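Local coordinates for protein heavy metal cation tricomponent efflux pump ZneA(CzcA-like) (Cupriavidus metallidurans, PDB 4K0J) that probably exports zinc ions as a Zn(II)/proton antiporter, the inner-membrane component of a tripartite heavy-metal efflux pump of the RND superfamily, at residues Thr684-Leu689 with Met828-Glu833. Numbering follows the deposited sequence.
Sequences TAITRL and MRIDKE
With CG anti to the backbone N (chi1 -170°), L689 reaches from helix 676-690 to R829 and I830 of the 828-833 segment. R829 sets its own CG anti to the carbonyl carbon, beside the backbone N, and a bend at chi3 (57°) swings NE out of the extended line. The two methyls of L689 have different partners. CD2 meets the R829 guanidinium obliquely, 3.4 Å from NH2, while CD1 lies 3.7 Å from I830 CD1 and also packs against R829 CB at 3.8 Å. I830 CD1 is shared, since I686 CG2 approaches it to 3.9 Å, and the two isoleucine side chains cross at about a right angle. The fold is a ferredoxin-like split beta-alpha-beta arrangement, as in the porter subdomains of RND pumps: two helices lie against an antiparallel sheet ordered 699-701, 807-812, 667-672, 843-847, a long insertion separating its two halves. I686 packs on V669 and V671 of the inner strand 667-672 and on V843, whereas I830 rests on W845, so both buried isoleucines join helix to helix and helix to sheet. R829 also touches T692 and V693, just past the end of helix 676-690. No hydrogen bond joins the two segments, and apolar packing dominates. At the margin, the carboxylate of E833 brings OE1 to 4.5 Å from L689 CG, a loose approach.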
loop_
_atom_site.group_PDB
_atom_site.type_symbol
_atom_site.label_atom_id
_atom_site.label_comp_id
_atom_site.label_asym_id
_atom_site.label_seq_id
_atom_site.Cartn_x
_atom_site.Cartn_y
_atom_site.Cartn_z
ATOM N N THR C 684 -13.508 -39.219 21.604
ATOM C CA THR C 684 -13.956 -40.576 21.304
ATOM C C THR C 684 -15.446 -40.665 21.584
ATOM O O THR C 684 -16.214 -41.219 20.786
ATOM C CB THR C 684 -13.207 -41.633 22.150
ATOM O OG1 THR C 684 -11.826 -41.660 21.771
ATOM C CG2 THR C 684 -13.806 -43.018 21.947
ATOM N N ALA C 685 -15.850 -40.098 22.718
ATOM C CA ALA C 685 -17.269 -40.030 23.061
ATOM C C ALA C 685 -18.092 -39.330 21.976
ATOM O O ALA C 685 -19.013 -39.922 21.416
ATOM C CB ALA C 685 -17.462 -39.338 24.398
ATOM N N ILE C 686 -17.748 -38.079 21.677
ATOM C CA ILE C 686 -18.482 -37.283 20.699
ATOM C C ILE C 686 -18.506 -37.951 19.330
ATOM O O ILE C 686 -19.476 -37.834 18.584
ATOM C CB ILE C 686 -17.910 -35.848 20.582
ATOM C CG1 ILE C 686 -18.084 -35.098 21.902
ATOM C CG2 ILE C 686 -18.594 -35.062 19.465
ATOM C CD1 ILE C 686 -17.954 -33.586 21.781
ATOM N N THR C 687 -17.441 -38.666 19.006
ATOM C CA THR C 687 -17.387 -39.375 17.740
ATOM C C THR C 687 -18.411 -40.493 17.722
ATOM O O THR C 687 -19.271 -40.546 16.831
ATOM C CB THR C 687 -15.995 -39.949 17.483
ATOM O OG1 THR C 687 -15.127 -38.893 17.051
ATOM C CG2 THR C 687 -16.053 -41.027 16.412
ATOM N N ARG C 688 -18.328 -41.371 18.720
ATOM C CA ARG C 688 -19.249 -42.497 18.829
ATOM C C ARG C 688 -20.700 -42.035 18.888
ATOM O O ARG C 688 -21.594 -42.719 18.396
ATOM C CB ARG C 688 -18.924 -43.336 20.061
ATOM C CG ARG C 688 -17.539 -43.950 20.049
ATOM C CD ARG C 688 -17.276 -44.701 21.345
ATOM N NE ARG C 688 -18.204 -45.814 21.526
ATOM C CZ ARG C 688 -17.965 -47.052 21.109
ATOM N NH1 ARG C 688 -16.826 -47.334 20.490
ATOM N NH2 ARG C 688 -18.862 -48.007 21.311
ATOM N N LEU C 689 -20.930 -40.872 19.486
ATOM C CA LEU C 689 -22.278 -40.334 19.614
ATOM C C LEU C 689 -22.772 -39.805 18.279
ATOM O O LEU C 689 -23.779 -40.275 17.749
ATOM C CB LEU C 689 -22.313 -39.222 20.666
ATOM C CG LEU C 689 -23.680 -38.685 21.116
ATOM C CD1 LEU C 689 -24.157 -37.525 20.247
ATOM C CD2 LEU C 689 -24.715 -39.801 21.136
ATOM N N MET C 828 -28.168 -31.383 20.601
ATOM C CA MET C 828 -28.925 -31.673 21.815
ATOM C C MET C 828 -28.407 -32.951 22.477
ATOM O O MET C 828 -28.282 -33.023 23.699
ATOM C CB MET C 828 -30.426 -31.784 21.525
ATOM C CG MET C 828 -31.295 -31.878 22.774
ATOM S SD MET C 828 -33.064 -31.804 22.427
ATOM C CE MET C 828 -33.193 -30.192 21.654
ATOM N N ARG C 829 -28.091 -33.953 21.663
ATOM C CA ARG C 829 -27.576 -35.215 22.186
ATOM C C ARG C 829 -26.135 -35.101 22.696
ATOM O O ARG C 829 -25.636 -36.002 23.369
ATOM C CB ARG C 829 -27.677 -36.317 21.129
ATOM C CG ARG C 829 -29.099 -36.636 20.694
ATOM C CD ARG C 829 -29.117 -37.750 19.662
ATOM N NE ARG C 829 -28.467 -38.956 20.165
ATOM C CZ ARG C 829 -28.288 -40.063 19.452
ATOM N NH1 ARG C 829 -28.709 -40.118 18.195
ATOM N NH2 ARG C 829 -27.687 -41.114 19.994
ATOM N N ILE C 830 -25.470 -33.995 22.370
ATOM C CA ILE C 830 -24.097 -33.756 22.823
ATOM C C ILE C 830 -24.047 -33.381 24.307
ATOM O O ILE C 830 -23.114 -33.755 25.022
ATOM C CB ILE C 830 -23.403 -32.657 21.975
ATOM C CG1 ILE C 830 -23.178 -33.149 20.545
ATOM C CG2 ILE C 830 -22.069 -32.245 22.584
ATOM C CD1 ILE C 830 -22.284 -34.360 20.457
ATOM N N ASP C 831 -25.066 -32.662 24.770
ATOM C CA ASP C 831 -25.095 -32.146 26.137
ATOM C C ASP C 831 -25.170 -33.249 27.189
ATOM O O ASP C 831 -24.941 -33.001 28.374
ATOM C CB ASP C 831 -26.262 -31.177 26.314
ATOM C CG ASP C 831 -26.296 -30.112 25.239
ATOM O OD1 ASP C 831 -25.221 -29.788 24.689
ATOM O OD2 ASP C 831 -27.397 -29.601 24.942
ATOM N N LYS C 832 -25.496 -34.459 26.748
ATOM C CA LYS C 832 -25.539 -35.625 27.624
ATOM C C LYS C 832 -24.173 -35.878 28.254
ATOM O O LYS C 832 -24.058 -36.059 29.467
ATOM C CB LYS C 832 -25.958 -36.866 26.835
ATOM C CG LYS C 832 -27.246 -36.718 26.044
ATOM C CD LYS C 832 -27.491 -37.955 25.193
ATOM C CE LYS C 832 -28.800 -37.861 24.428
ATOM N NZ LYS C 832 -29.042 -39.078 23.603
ATOM N N GLU C 833 -23.141 -35.884 27.415
ATOM C CA GLU C 833 -21.792 -36.234 27.847
ATOM C C GLU C 833 -21.042 -35.036 28.414
ATOM O O GLU C 833 -21.449 -34.451 29.419
ATOM C CB GLU C 833 -20.998 -36.820 26.677
ATOM C CG GLU C 833 -21.853 -37.475 25.607
ATOM C CD GLU C 833 -22.664 -38.641 26.135
ATOM O OE1 GLU C 833 -23.755 -38.899 25.586
ATOM O OE2 GLU C 833 -22.210 -39.301 27.095
#